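Local atomic coordinates of cerato-platanin 1 (PDB entry 3SUJ), a protein that belongs to the secreted cerato-platanin family of the fungus Moniliophthora perniciosa, binds metal ions and has no firmly assigned function. Residues Y7-D12 with A92-M97; C63-Y68 with S77-A82. All coordinates share one frame; numbering follows the deposited sequence.

Both contacts belong to the small double-psi beta-barrel of the cerato-platanin family. Interaction 1 ties the turn that follows strand 3-7 to the start of helix 94-101, while interaction 2 is the hairpin of strands 63-68 and 76-83; along the chain, the hairpin falls between the two halves of interaction 1. Their centres are 13 Å apart, yet they touch in the interior: A92 CB packs on M80 SD at 3.8 Å, and I78 CG2 rests on A96 O at 3.8 Å. In interaction 2 the Y64 side chain is about 4 Å from a bound zinc ion; in interaction 1 the K94 side chain is about 5 Å from a bound sodium ion.

Interaction 1. Residues Y7-D12 with A92-M97; sequences YDEAYD and ASKQAM
D12 OD1 takes two N-H groups from one residue: the backbone N of Q95 on its syn lone pair at 3.0 Å, and Q95 NE2 on its anti lone pair at 2.8 Å. The Q95 amide lies nearly coplanar with the carboxylate, its plane turned by 24°, and OD1 sits almost in the amide plane. The other oxygen, OD2, accepts from K94 N at 2.8 Å, again through a syn lone pair, so the carboxylate holds two adjacent N-H groups of the helix's first turn. A negative charge here would probably interact favourably with the positive end of the helix dipole. S93 is the N-cap of helix 94-101: its OG accepts from A96 N and also bonds to P44 O. A water bridges Q95 NE2 to D12 O. At the other end, strand 3-7 closes on strand 90-92 in a parallel bridge of Y7 with A92, followed by D8 N donating to A92 O at 2.9 Å. With chi1 at 76°, Y7 CG lies between the backbone N and carbonyl carbon, and the ring runs alongside the K94 chain, CD2 to K94 CB 3.5 Å. M97 crosses Y7 at about a right angle in an oblique Met-aromatic contact, SD to CD1 3.8 Å. K94 NZ turns away to a salt bridge with D98, leaving its CD beside the E9 carboxylate, 3.7 Å from E9 CD.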
ATOM      1  N   TYR A   7       7.373  -5.548  -1.489  1.00  7.96           N
ATOM      2  CA  TYR A   7       7.649  -4.201  -0.986  1.00  7.93           C
ATOM      3  C   TYR A   7       8.502  -3.430  -1.980  1.00  7.65           C
ATOM      4  O   TYR A   7       9.168  -4.042  -2.851  1.00  8.55           O
ATOM      5  CB  TYR A   7       8.271  -4.203   0.374  1.00  9.46           C
ATOM      6  CG  TYR A   7       9.698  -4.564   0.479  1.00  9.09           C
ATOM      7  CD1 TYR A   7      10.059  -5.872   0.623  1.00 12.38           C
ATOM      8  CD2 TYR A   7      10.681  -3.567   0.475  1.00  7.57           C
ATOM      9  CE1 TYR A   7      11.395  -6.219   0.701  1.00 14.12           C
ATOM     10  CE2 TYR A   7      12.014  -3.868   0.586  1.00 10.31           C
ATOM     11  CZ  TYR A   7      12.376  -5.179   0.696  1.00 13.94           C
ATOM     12  OH  TYR A   7      13.734  -5.604   0.853  1.00 18.21           O
ATOM     13  N   ASP A   8       8.526  -2.131  -1.830  1.00  8.06           N
ATOM     14  CA  ASP A   8       9.435  -1.294  -2.640  1.00  8.53           C
ATOM     15  C   ASP A   8       9.733  -0.107  -1.780  1.00  9.23           C
ATOM     16  O   ASP A   8       8.841   0.611  -1.351  1.00  8.93           O
ATOM     17  CB  ASP A   8       8.780  -0.835  -3.940  1.00  9.52           C
ATOM     18  CG  ASP A   8       9.778  -0.307  -4.915  1.00 12.50           C
ATOM     19  OD1 ASP A   8      10.480   0.643  -4.596  1.00 11.28           O
ATOM     20  OD2 ASP A   8       9.967  -0.966  -6.016  1.00 20.14           O
ATOM     21  N   GLU A   9      11.032   0.149  -1.526  1.00  9.07           N
ATOM     22  CA  GLU A   9      11.483   1.292  -0.706  1.00 10.42           C
ATOM     23  C   GLU A   9      11.214   2.612  -1.293  1.00  8.74           C
ATOM     24  O   GLU A   9      11.284   3.592  -0.560  1.00  9.95           O
ATOM     25  CB  GLU A   9      12.975   1.120  -0.343  1.00 11.70           C
ATOM     26  CG  GLU A   9      13.150  -0.049   0.558  1.00 14.30           C
ATOM     27  CD  GLU A   9      14.561  -0.158   1.182  1.00 22.49           C
ATOM     28  OE1 GLU A   9      14.772   0.532   2.143  1.00 23.93           O
ATOM     29  OE2 GLU A   9      15.329  -1.028   0.782  1.00 25.62           O
ATOM     30  N   ALA A  10      10.791   2.690  -2.544  1.00  8.65           N
ATOM     31  CA  ALA A  10      10.314   3.954  -3.047  1.00  9.60           C
ATOM     32  C   ALA A  10       9.200   4.507  -2.177  1.00  9.36           C
ATOM     33  O   ALA A  10       9.061   5.688  -2.012  1.00 10.22           O
ATOM     34  CB  ALA A  10       9.866   3.870  -4.469  1.00 11.28           C
ATOM     35  N   TYR A  11       8.353   3.615  -1.620  1.00  8.59           N
ATOM     36  CA  TYR A  11       7.165   4.080  -0.842  1.00  8.74           C
ATOM     37  C   TYR A  11       7.571   4.528   0.542  1.00  9.65           C
ATOM     38  O   TYR A  11       6.751   5.097   1.253  1.00 10.25           O
ATOM     39  CB  TYR A  11       6.081   2.998  -0.837  1.00  8.61           C
ATOM     40  CG  TYR A  11       5.568   2.585  -2.228  1.00  6.64           C
ATOM     41  CD1 TYR A  11       4.965   3.564  -3.099  1.00  6.81           C
ATOM     42  CD2 TYR A  11       5.607   1.297  -2.635  1.00  2.00           C
ATOM     43  CE1 TYR A  11       4.486   3.263  -4.302  1.00  2.00           C
ATOM     44  CE2 TYR A  11       5.099   0.980  -3.818  1.00  7.26           C
ATOM     45  CZ  TYR A  11       4.565   1.984  -4.677  1.00  8.04           C
ATOM     46  OH  TYR A  11       4.073   1.485  -5.889  1.00 10.85           O
ATOM     47  N   ASP A  12       8.819   4.324   0.954  1.00  9.38           N
ATOM     48  CA  ASP A  12       9.278   4.802   2.238  1.00  9.64           C
ATOM     49  C   ASP A  12       9.756   6.254   2.267  1.00  9.80           C
ATOM     50  O   ASP A  12      10.053   6.774   3.361  1.00 11.09           O
ATOM     51  CB  ASP A  12      10.412   3.902   2.691  1.00 11.29           C
ATOM     52  CG  ASP A  12       9.912   2.503   2.972  1.00 10.27           C
ATOM     53  OD1 ASP A  12       9.607   2.147   4.131  1.00 13.71           O
ATOM     54  OD2 ASP A  12       9.849   1.692   2.064  1.00 12.79           O
ATOM     55  N   ALA A  92       3.865  -2.780  -0.935  1.00  7.94           N
ATOM     56  CA  ALA A  92       3.835  -1.748   0.111  1.00  8.55           C
ATOM     57  C   ALA A  92       5.205  -1.201   0.362  1.00  8.26           C
ATOM     58  O   ALA A  92       6.201  -1.650  -0.208  1.00  7.91           O
ATOM     59  CB  ALA A  92       3.244  -2.323   1.375  1.00  9.95           C
ATOM     60  N   SER A  93       5.288  -0.175   1.199  1.00  8.61           N
ATOM     61  CA  SER A  93       6.557   0.261   1.738  1.00  7.82           C
ATOM     62  C   SER A  93       7.261  -0.878   2.403  1.00  8.75           C
ATOM     63  O   SER A  93       6.624  -1.808   2.949  1.00  8.76           O
ATOM     64  CB  SER A  93       6.452   1.486   2.675  1.00 10.10           C
ATOM     65  OG  SER A  93       5.862   1.209   4.086  1.00  9.54           O
ATOM     66  N   LYS A  94       8.623  -0.780   2.551  1.00  8.40           N
ATOM     67  CA  LYS A  94       9.342  -1.734   3.383  1.00  8.65           C
ATOM     68  C   LYS A  94       8.883  -1.620   4.844  1.00  9.13           C
ATOM     69  O   LYS A  94       8.753  -2.668   5.461  1.00  8.86           O
ATOM     70  CB  LYS A  94      10.867  -1.531   3.262  1.00 11.36           C
ATOM     71  CG  LYS A  94      11.620  -2.633   3.937  1.00 11.19           C
ATOM     72  CD  LYS A  94      13.122  -2.370   3.772  1.00 13.02           C
ATOM     73  CE  LYS A  94      13.850  -3.448   4.522  1.00 16.99           C
ATOM     74  NZ  LYS A  94      13.908  -3.191   5.993  1.00 28.31           N
ATOM     75  N   GLN A  95       8.693  -0.419   5.343  1.00  9.51           N
ATOM     76  CA  GLN A  95       8.244  -0.293   6.742  1.00 10.65           C
ATOM     77  C   GLN A  95       6.906  -1.053   6.937  1.00 10.35           C
ATOM     78  O   GLN A  95       6.731  -1.714   7.954  1.00 11.02           O
ATOM     79  CB  GLN A  95       8.085   1.148   7.109  1.00 12.58           C
ATOM     80  CG  GLN A  95       9.404   1.856   7.435  1.00 15.47           C
ATOM     81  CD  GLN A  95       9.237   3.300   7.470  1.00 18.33           C
ATOM     82  OE1 GLN A  95       8.965   3.860   8.597  1.00 20.08           O
ATOM     83  NE2 GLN A  95       9.319   3.951   6.312  1.00 15.22           N
ATOM     84  N   ALA A  96       5.970  -0.923   6.017  1.00  9.13           N
ATOM     85  CA  ALA A  96       4.699  -1.607   6.166  1.00  9.72           C
ATOM     86  C   ALA A  96       4.875  -3.113   6.143  1.00  9.15           C
ATOM     87  O   ALA A  96       4.289  -3.826   6.962  1.00  9.70           O
ATOM     88  CB  ALA A  96       3.826  -1.140   5.081  1.00 10.47           C
ATOM     89  N   MET A  97       5.712  -3.627   5.215  1.00  8.05           N
ATOM     90  CA  MET A  97       5.881  -5.049   5.141  1.00  8.57           C
ATOM     91  C   MET A  97       6.677  -5.581   6.353  1.00  9.00           C
ATOM     92  O   MET A  97       6.391  -6.694   6.797  1.00  8.85           O
ATOM     93  CB  MET A  97       6.509  -5.467   3.792  1.00  9.41           C
ATOM     94  CG  MET A  97       6.510  -7.006   3.657  1.00  9.76           C
ATOM     95  SD  MET A  97       6.906  -7.457   1.955  1.00 11.90           S
ATOM     96  CE  MET A  97       7.079  -9.210   2.074  1.00 11.19           C
TER
HETATM   97  O   HOH W   1       9.739   6.806   6.120  1.00 16.31           O

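Interaction 2. Residues C63-Y68 with S77-A82; sequences CYQLTY and SIYMVA
Q65 and Y79 lie side by side and point the same way, the amide plane turned 40° from the ring. Q65 CG is anti to the backbone N (chi1 -180°) and the chain stays extended beyond it, running along one flank of the tyrosine with CG 3.5 Å from Y79 CE1. At the end NE2 donates to Y79 OH at 3.1 Å, the hydroxyl lying close to the amide plane; the same hydroxyl has a weak bond to R122. An alanine in place of Y79 would probably leave Q65 NE2 without this acceptor and its aliphatic chain without the ring beside it. On the same face T67 OG1 and S77 OG share a hydrogen bond of 2.7 Å, and C63 SG, in a disulfide with C123, lies 4.1 Å from Y79 CB. On the opposite face, with Y64, L66, I78 and M80, the contacts between the two strands are mostly apolar. L66 CB meets I78 CG1 at 4.1 Å, while Y64 turns the edge of its ring to A82, CE2 to CB 3.8 Å, and makes an edge-to-face stack with F90. The backbones are stitched by paired bonds at Y64 with M80 and L66 with I78, Y64 O taking M80 N at 2.8 Å. The Y64 side chain comes within about 3 Å of that of D51, which binds zinc in a crystal structure of this protein. The whole is a twisted antiparallel beta hairpin, its strands at 149°, part of the double-psi beta-barrel wall, with strand 63-68 paired to strand 111-118 and V81 bonded through its backbone to G47.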
ATOM      1  N   CYS A  63      -8.437   1.951   0.921  1.00  9.02           N
ATOM      2  CA  CYS A  63      -7.752   1.368   2.053  1.00  8.27           C
ATOM      3  C   CYS A  63      -7.920  -0.116   2.053  1.00  8.98           C
ATOM      4  O   CYS A  63      -9.076  -0.649   2.062  1.00 10.10           O
ATOM      5  CB  CYS A  63      -8.359   1.965   3.313  1.00 10.28           C
ATOM      6  SG  CYS A  63      -7.535   1.410   4.861  1.00 10.40           S
ATOM      7  N   TYR A  64      -6.829  -0.866   2.078  1.00  7.78           N
ATOM      8  CA  TYR A  64      -6.859  -2.330   2.044  1.00  7.84           C
ATOM      9  C   TYR A  64      -6.308  -2.875   3.322  1.00  7.89           C
ATOM     10  O   TYR A  64      -5.142  -2.528   3.709  1.00  8.80           O
ATOM     11  CB  TYR A  64      -6.043  -2.862   0.836  1.00  8.17           C
ATOM     12  CG  TYR A  64      -6.673  -2.520  -0.458  1.00  7.49           C
ATOM     13  CD1 TYR A  64      -7.568  -3.416  -1.051  1.00  8.83           C
ATOM     14  CD2 TYR A  64      -6.385  -1.364  -1.149  1.00  9.93           C
ATOM     15  CE1 TYR A  64      -8.179  -3.162  -2.275  1.00  9.22           C
ATOM     16  CE2 TYR A  64      -7.003  -1.108  -2.396  1.00  9.73           C
ATOM     17  CZ  TYR A  64      -7.830  -2.024  -2.951  1.00 10.06           C
ATOM     18  OH  TYR A  64      -8.406  -1.715  -4.186  1.00 12.33           O
ATOM     19  N   GLN A  65      -7.033  -3.765   3.963  1.00  7.92           N
ATOM     20  CA  GLN A  65      -6.521  -4.531   5.064  1.00  7.02           C
ATOM     21  C   GLN A  65      -5.847  -5.768   4.553  1.00  6.90           C
ATOM     22  O   GLN A  65      -6.443  -6.582   3.821  1.00  7.89           O
ATOM     23  CB  GLN A  65      -7.684  -4.935   5.926  1.00  8.05           C
ATOM     24  CG  GLN A  65      -7.246  -5.774   7.174  1.00  9.31           C
ATOM     25  CD  GLN A  65      -8.461  -6.307   7.915  1.00 10.74           C
ATOM     26  OE1 GLN A  65      -9.377  -6.856   7.247  1.00 17.12           O
ATOM     27  NE2 GLN A  65      -8.564  -6.126   9.202  1.00 11.32           N
ATOM     28  N   LEU A  66      -4.564  -5.892   4.874  1.00  7.54           N
ATOM     29  CA  LEU A  66      -3.751  -7.021   4.442  1.00  7.05           C
ATOM     30  C   LEU A  66      -3.333  -7.796   5.664  1.00  6.97           C
ATOM     31  O   LEU A  66      -2.740  -7.242   6.552  1.00  8.64           O
ATOM     32  CB  LEU A  66      -2.512  -6.546   3.685  1.00  7.04           C
ATOM     33  CG  LEU A  66      -2.770  -5.590   2.526  1.00  9.51           C
ATOM     34  CD1 LEU A  66      -1.435  -5.109   1.870  1.00 14.49           C
ATOM     35  CD2 LEU A  66      -3.593  -6.214   1.451  1.00 15.69           C
ATOM     36  N   THR A  67      -3.679  -9.077   5.671  1.00  7.06           N
ATOM     37  CA  THR A  67      -3.447  -9.918   6.844  1.00  8.52           C
ATOM     38  C   THR A  67      -2.527 -11.041   6.496  1.00  7.86           C
ATOM     39  O   THR A  67      -2.706 -11.778   5.536  1.00  9.15           O
ATOM     40  CB  THR A  67      -4.796 -10.499   7.409  1.00  8.80           C
ATOM     41  OG1 THR A  67      -5.640  -9.347   7.741  1.00  8.87           O
ATOM     42  CG2 THR A  67      -4.511 -11.295   8.684  1.00 10.16           C
ATOM     43  N   TYR A  68      -1.489 -11.087   7.336  1.00  8.68           N
ATOM     44  CA  TYR A  68      -0.410 -12.134   7.176  1.00  9.21           C
ATOM     45  C   TYR A  68      -0.500 -13.067   8.324  1.00 10.03           C
ATOM     46  O   TYR A  68      -0.513 -12.653   9.476  1.00 10.69           O
ATOM     47  CB  TYR A  68       0.977 -11.485   7.125  1.00  9.05           C
ATOM     48  CG  TYR A  68       2.112 -12.466   6.980  1.00 11.53           C
ATOM     49  CD1 TYR A  68       2.233 -13.262   5.867  1.00 12.21           C
ATOM     50  CD2 TYR A  68       3.032 -12.590   7.997  1.00 12.42           C
ATOM     51  CE1 TYR A  68       3.327 -14.179   5.739  1.00 13.65           C
ATOM     52  CE2 TYR A  68       4.138 -13.506   7.876  1.00 14.10           C
ATOM     53  CZ  TYR A  68       4.177 -14.243   6.765  1.00 14.29           C
ATOM     54  OH  TYR A  68       5.256 -15.128   6.594  1.00 19.10           O
ATOM     55  N   SER A  77      -2.323  -7.636  10.850  1.00  7.97           N
ATOM     56  CA  SER A  77      -2.848  -6.884   9.715  1.00  8.34           C
ATOM     57  C   SER A  77      -2.218  -5.547   9.604  1.00  8.95           C
ATOM     58  O   SER A  77      -1.890  -4.923  10.624  1.00 10.14           O
ATOM     59  CB  SER A  77      -4.375  -6.643   9.846  1.00  8.96           C
ATOM     60  OG  SER A  77      -5.111  -7.846   9.959  1.00 10.28           O
ATOM     61  N   ILE A  78      -2.086  -5.084   8.377  1.00  8.63           N
ATOM     62  CA  ILE A  78      -1.803  -3.660   8.173  1.00  8.90           C
ATOM     63  C   ILE A  78      -2.876  -3.076   7.281  1.00  8.32           C
ATOM     64  O   ILE A  78      -3.619  -3.835   6.686  1.00  8.56           O
ATOM     65  CB  ILE A  78      -0.380  -3.423   7.467  1.00 10.81           C
ATOM     66  CG1 ILE A  78      -0.272  -4.176   6.148  1.00 10.58           C
ATOM     67  CG2 ILE A  78       0.750  -3.793   8.471  1.00 12.20           C
ATOM     68  CD1 ILE A  78       0.874  -3.768   5.162  1.00 13.83           C
ATOM     69  N   TYR A  79      -2.910  -1.764   7.169  1.00  8.16           N
ATOM     70  CA  TYR A  79      -3.994  -1.031   6.450  1.00  7.83           C
ATOM     71  C   TYR A  79      -3.278  -0.133   5.486  1.00  7.33           C
ATOM     72  O   TYR A  79      -2.547   0.772   5.908  1.00  9.81           O
ATOM     73  CB  TYR A  79      -4.868  -0.256   7.453  1.00  8.75           C
ATOM     74  CG  TYR A  79      -5.496  -1.235   8.456  1.00  8.30           C
ATOM     75  CD1 TYR A  79      -6.709  -1.862   8.198  1.00  9.00           C
ATOM     76  CD2 TYR A  79      -4.786  -1.627   9.579  1.00  8.87           C
ATOM     77  CE1 TYR A  79      -7.234  -2.812   9.053  1.00  9.82           C
ATOM     78  CE2 TYR A  79      -5.275  -2.621  10.468  1.00 10.24           C
ATOM     79  CZ  TYR A  79      -6.518  -3.148  10.184  1.00  9.85           C
ATOM     80  OH  TYR A  79      -6.992  -4.187  11.022  1.00 11.48           O
ATOM     81  N   MET A  80      -3.372  -0.428   4.225  1.00  7.66           N
ATOM     82  CA  MET A  80      -2.552   0.265   3.208  1.00  7.42           C
ATOM     83  C   MET A  80      -3.408   1.121   2.308  1.00  6.54           C
ATOM     84  O   MET A  80      -4.365   0.624   1.765  1.00  7.94           O
ATOM     85  CB  MET A  80      -1.817  -0.826   2.361  1.00  9.58           C
ATOM     86  CG  MET A  80      -0.698  -0.243   1.476  1.00 10.42           C
ATOM     87  SD  MET A  80      -0.161  -1.240   0.081  1.00 12.45           S
ATOM     88  CE  MET A  80      -1.443  -0.725  -1.020  1.00 11.23           C
ATOM     89  N   VAL A  81      -2.957   2.368   2.069  1.00  8.04           N
ATOM     90  CA  VAL A  81      -3.583   3.199   1.089  1.00  8.63           C
ATOM     91  C   VAL A  81      -3.001   2.887  -0.287  1.00  7.43           C
ATOM     92  O   VAL A  81      -1.749   3.012  -0.442  1.00  8.34           O
ATOM     93  CB  VAL A  81      -3.426   4.711   1.431  1.00  8.36           C
ATOM     94  CG1 VAL A  81      -4.099   5.567   0.338  1.00  9.90           C
ATOM     95  CG2 VAL A  81      -4.007   4.990   2.852  1.00 10.78           C
ATOM     96  N   ALA A  82      -3.810   2.579  -1.268  1.00  7.50           N
ATOM     97  CA  ALA A  82      -3.339   2.291  -2.592  1.00  6.93           C
ATOM     98  C   ALA A  82      -3.300   3.546  -3.445  1.00  7.11           C
ATOM     99  O   ALA A  82      -4.258   4.302  -3.578  1.00  8.31           O
ATOM    100  CB  ALA A  82      -4.285   1.333  -3.253  1.00  9.02           C
TER